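Local coordinates for protein chinitase A (Streptomyces coelicolor, PDB 3EBV) that probably hydrolyses internal beta-1,4 linkages of chitin with its family 18 glycosidase catalytic domain, a TIM barrel, at residues T42-N50 / S96-V107. Numbering follows the deposited sequence.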
loop_
_atom_site.group_PDB
_atom_site.type_symbol
_atom_site.label_atom_id
_atom_site.label_comp_id
_atom_site.label_asym_id
_atom_site.label_seq_id
_atom_site.Cartn_x
_atom_site.Cartn_y
_atom_site.Cartn_z
ATOM N N THR A 42 -12.131 21.466 -0.809
ATOM C CA THR A 42 -11.785 22.792 -0.314
ATOM C C THR A 42 -11.712 22.874 1.218
ATOM O O THR A 42 -11.222 23.873 1.739
ATOM C CB THR A 42 -12.779 23.867 -0.834
ATOM O OG1 THR A 42 -14.116 23.470 -0.505
ATOM C CG2 THR A 42 -12.644 24.001 -2.333
ATOM N N THR A 43 -12.191 21.842 1.912
ATOM C CA THR A 43 -12.118 21.748 3.384
ATOM C C THR A 43 -10.784 21.064 3.807
ATOM O O THR A 43 -10.521 19.937 3.374
ATOM C CB THR A 43 -13.330 20.976 3.915
ATOM O OG1 THR A 43 -14.540 21.686 3.559
ATOM C CG2 THR A 43 -13.292 20.787 5.442
ATOM N N PRO A 44 -9.943 21.746 4.614
ATOM C CA PRO A 44 -8.640 21.165 5.014
ATOM C C PRO A 44 -8.779 19.766 5.627
ATOM O O PRO A 44 -9.596 19.555 6.514
ATOM C CB PRO A 44 -8.118 22.180 6.042
ATOM C CG PRO A 44 -8.686 23.498 5.544
ATOM C CD PRO A 44 -10.107 23.113 5.174
ATOM N N GLY A 45 -7.999 18.802 5.107
ATOM C CA GLY A 45 -8.019 17.421 5.602
ATOM C C GLY A 45 -9.084 16.506 5.025
ATOM O O GLY A 45 -9.028 15.291 5.187
ATOM N N ALA A 46 -10.119 17.092 4.383
ATOM C CA ALA A 46 -11.261 16.316 3.959
ATOM C C ALA A 46 -11.020 15.624 2.617
ATOM O O ALA A 46 -10.293 16.136 1.772
ATOM C CB ALA A 46 -12.530 17.233 3.860
ATOM N N VAL A 47 -11.649 14.481 2.417
ATOM C CA VAL A 47 -11.570 13.830 1.118
ATOM C C VAL A 47 -12.946 13.484 0.605
ATOM O O VAL A 47 -13.941 13.485 1.352
ATOM C CB VAL A 47 -10.715 12.527 1.171
ATOM C CG1 VAL A 47 -9.296 12.866 1.661
ATOM C CG2 VAL A 47 -11.420 11.405 1.964
ATOM N N THR A 48 -12.997 13.151 -0.679
ATOM C CA THR A 48 -14.200 12.592 -1.256
ATOM C C THR A 48 -13.771 11.573 -2.315
ATOM O O THR A 48 -12.595 11.534 -2.726
ATOM C CB THR A 48 -15.113 13.727 -1.866
ATOM O OG1 THR A 48 -16.401 13.186 -2.176
ATOM C CG2 THR A 48 -14.481 14.323 -3.093
ATOM N N PHE A 49 -14.704 10.726 -2.709
ATOM C CA PHE A 49 -14.433 9.802 -3.785
ATOM C C PHE A 49 -15.475 9.982 -4.884
ATOM O O PHE A 49 -16.681 10.018 -4.596
ATOM C CB PHE A 49 -14.482 8.368 -3.278
ATOM C CG PHE A 49 -14.265 7.345 -4.371
ATOM C CD1 PHE A 49 -13.018 7.227 -4.994
ATOM C CD2 PHE A 49 -15.309 6.528 -4.796
ATOM C CE1 PHE A 49 -12.829 6.306 -6.005
ATOM C CE2 PHE A 49 -15.112 5.602 -5.815
ATOM C CZ PHE A 49 -13.877 5.483 -6.405
ATOM N N ASN A 50 -14.992 10.074 -6.116
ATOM C CA ASN A 50 -15.864 10.224 -7.277
ATOM C C ASN A 50 -15.445 9.185 -8.312
ATOM O O ASN A 50 -14.369 9.346 -8.924
ATOM C CB ASN A 50 -15.696 11.637 -7.848
ATOM C CG ASN A 50 -16.201 12.728 -6.889
ATOM O OD1 ASN A 50 -17.349 12.685 -6.442
ATOM N ND2 ASN A 50 -15.346 13.695 -6.575
ATOM N N SER A 96 -8.215 19.679 10.722
ATOM C CA SER A 96 -7.992 18.862 9.515
ATOM C C SER A 96 -7.933 17.367 9.867
ATOM O O SER A 96 -8.409 16.504 9.105
ATOM C CB SER A 96 -6.777 19.337 8.722
ATOM O OG SER A 96 -5.533 19.242 9.467
ATOM N N ALA A 97 -7.378 17.024 11.039
ATOM C CA ALA A 97 -7.478 15.637 11.517
ATOM C C ALA A 97 -8.945 15.117 11.681
ATOM O O ALA A 97 -9.291 13.986 11.292
ATOM C CB ALA A 97 -6.683 15.474 12.842
ATOM N N THR A 98 -9.801 15.957 12.290
ATOM C CA THR A 98 -11.219 15.628 12.424
ATOM C C THR A 98 -11.928 15.564 11.059
ATOM O O THR A 98 -12.701 14.647 10.835
ATOM C CB THR A 98 -11.909 16.662 13.346
ATOM O OG1 THR A 98 -11.339 16.513 14.641
ATOM C CG2 THR A 98 -13.427 16.461 13.404
ATOM N N ASN A 99 -11.603 16.507 10.174
ATOM C CA ASN A 99 -12.196 16.489 8.814
ATOM C C ASN A 99 -11.769 15.244 8.038
ATOM O O ASN A 99 -12.552 14.648 7.301
ATOM C CB ASN A 99 -11.826 17.738 8.023
ATOM C CG ASN A 99 -12.424 19.012 8.618
ATOM O OD1 ASN A 99 -13.398 18.933 9.386
ATOM N ND2 ASN A 99 -11.810 20.140 8.342
ATOM N N PHE A 100 -10.515 14.826 8.236
ATOM C CA PHE A 100 -10.046 13.613 7.580
ATOM C C PHE A 100 -10.797 12.398 8.082
ATOM O O PHE A 100 -11.308 11.600 7.319
ATOM C CB PHE A 100 -8.546 13.438 7.891
ATOM C CG PHE A 100 -7.908 12.253 7.192
ATOM C CD1 PHE A 100 -7.467 12.378 5.859
ATOM C CD2 PHE A 100 -7.754 11.035 7.854
ATOM C CE1 PHE A 100 -6.831 11.256 5.231
ATOM C CE2 PHE A 100 -7.132 9.930 7.204
ATOM C CZ PHE A 100 -6.701 10.052 5.907
ATOM N N ALA A 101 -10.859 12.219 9.410
ATOM C CA ALA A 101 -11.556 11.067 9.970
ATOM C C ALA A 101 -13.032 11.036 9.553
ATOM O O ALA A 101 -13.553 9.987 9.172
ATOM C CB ALA A 101 -11.450 11.047 11.508
ATOM N N ASN A 102 -13.697 12.193 9.654
ATOM C CA ASN A 102 -15.121 12.264 9.274
ATOM C C ASN A 102 -15.358 11.907 7.808
ATOM O O ASN A 102 -16.266 11.124 7.483
ATOM C CB ASN A 102 -15.681 13.664 9.553
ATOM C CG ASN A 102 -15.950 13.905 11.040
ATOM O OD1 ASN A 102 -16.065 12.966 11.812
ATOM N ND2 ASN A 102 -16.051 15.177 11.427
ATOM N N SER A 103 -14.544 12.490 6.931
ATOM C CA SER A 103 -14.764 12.316 5.493
ATOM C C SER A 103 -14.350 10.925 5.024
ATOM O O SER A 103 -15.031 10.311 4.221
ATOM C CB SER A 103 -14.097 13.418 4.694
ATOM O OG SER A 103 -12.687 13.395 4.882
ATOM N N VAL A 104 -13.215 10.413 5.522
ATOM C CA VAL A 104 -12.853 9.052 5.171
ATOM C C VAL A 104 -13.913 8.043 5.622
ATOM O O VAL A 104 -14.277 7.122 4.872
ATOM C CB VAL A 104 -11.418 8.666 5.720
ATOM C CG1 VAL A 104 -11.143 7.161 5.532
ATOM C CG2 VAL A 104 -10.372 9.527 5.026
ATOM N N TYR A 105 -14.438 8.209 6.844
ATOM C CA TYR A 105 -15.444 7.272 7.319
ATOM C C TYR A 105 -16.746 7.385 6.475
ATOM O O TYR A 105 -17.340 6.368 6.158
ATOM C CB TYR A 105 -15.717 7.516 8.797
ATOM C CG TYR A 105 -16.629 6.477 9.368
ATOM C CD1 TYR A 105 -16.246 5.134 9.449
ATOM C CD2 TYR A 105 -17.895 6.830 9.843
ATOM C CE1 TYR A 105 -17.087 4.189 9.988
ATOM C CE2 TYR A 105 -18.737 5.885 10.377
ATOM C CZ TYR A 105 -18.341 4.582 10.454
ATOM O OH TYR A 105 -19.192 3.639 10.995
ATOM N N SER A 106 -17.101 8.604 6.086
ATOM C CA SER A 106 -18.277 8.830 5.224
ATOM C C SER A 106 -18.081 8.095 3.896
ATOM O O SER A 106 -19.002 7.440 3.396
ATOM C CB SER A 106 -18.468 10.326 4.980
ATOM O OG SER A 106 -19.616 10.534 4.150
ATOM N N VAL A 107 -16.873 8.176 3.328
ATOM C CA VAL A 107 -16.586 7.486 2.051
ATOM C C VAL A 107 -16.626 5.974 2.230
ATOM O O VAL A 107 -17.181 5.220 1.400
ATOM C CB VAL A 107 -15.206 7.936 1.486
ATOM C CG1 VAL A 107 -14.714 7.031 0.350
ATOM C CG2 VAL A 107 -15.298 9.378 1.028
#
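Ser103 and Asn99, one turn apart on helix 94-111, each take hold of a backbone polar atom of 42-50. Asn99 ND2 gives an N-H to Pro44 O, 2.9 Å away and within the amide plane of the asparagine, while the methyl Thr43 CG2 lies against the same nitrogen. Ser103 OG accepts from Val47 N at 2.9 Å and gives its own proton to Asn99 O, so the hydroxyl bridges the strand N-H and the helix backbone. That bridge depends on chi1 of 62°, which holds OG between the serine's backbone N and carbonyl carbon, facing back up the helix.

Between these two bonds Gly45 O sits at the edge of the Phe100 ring, 3.4 Å from CD1. Val104 CG2 covers a face of that ring and also meets Val47 CG2 at 3.7 Å; farther along, Val107 CG1 packs on Phe49 CB.

A type II turn from Thr43 to Ala46 positions the first carbonyl, and Gly45 follows it at a positive phi where a side chain would strike Ser96 O. Strand 47-48 pairs antiparallel with barrel strand 32-40, and Val47 and Phe100 both touch Val82 of strand 77-84.

Replacing Ser103 by alanine would probably leave Val47 N without its acceptor across the contact and Asn99 O with one donor fewer. Thus two polar side chains satisfy Pro44 O just before the strand and Val47 N at its start, and a single hydroxyl joins strand to helix backbone.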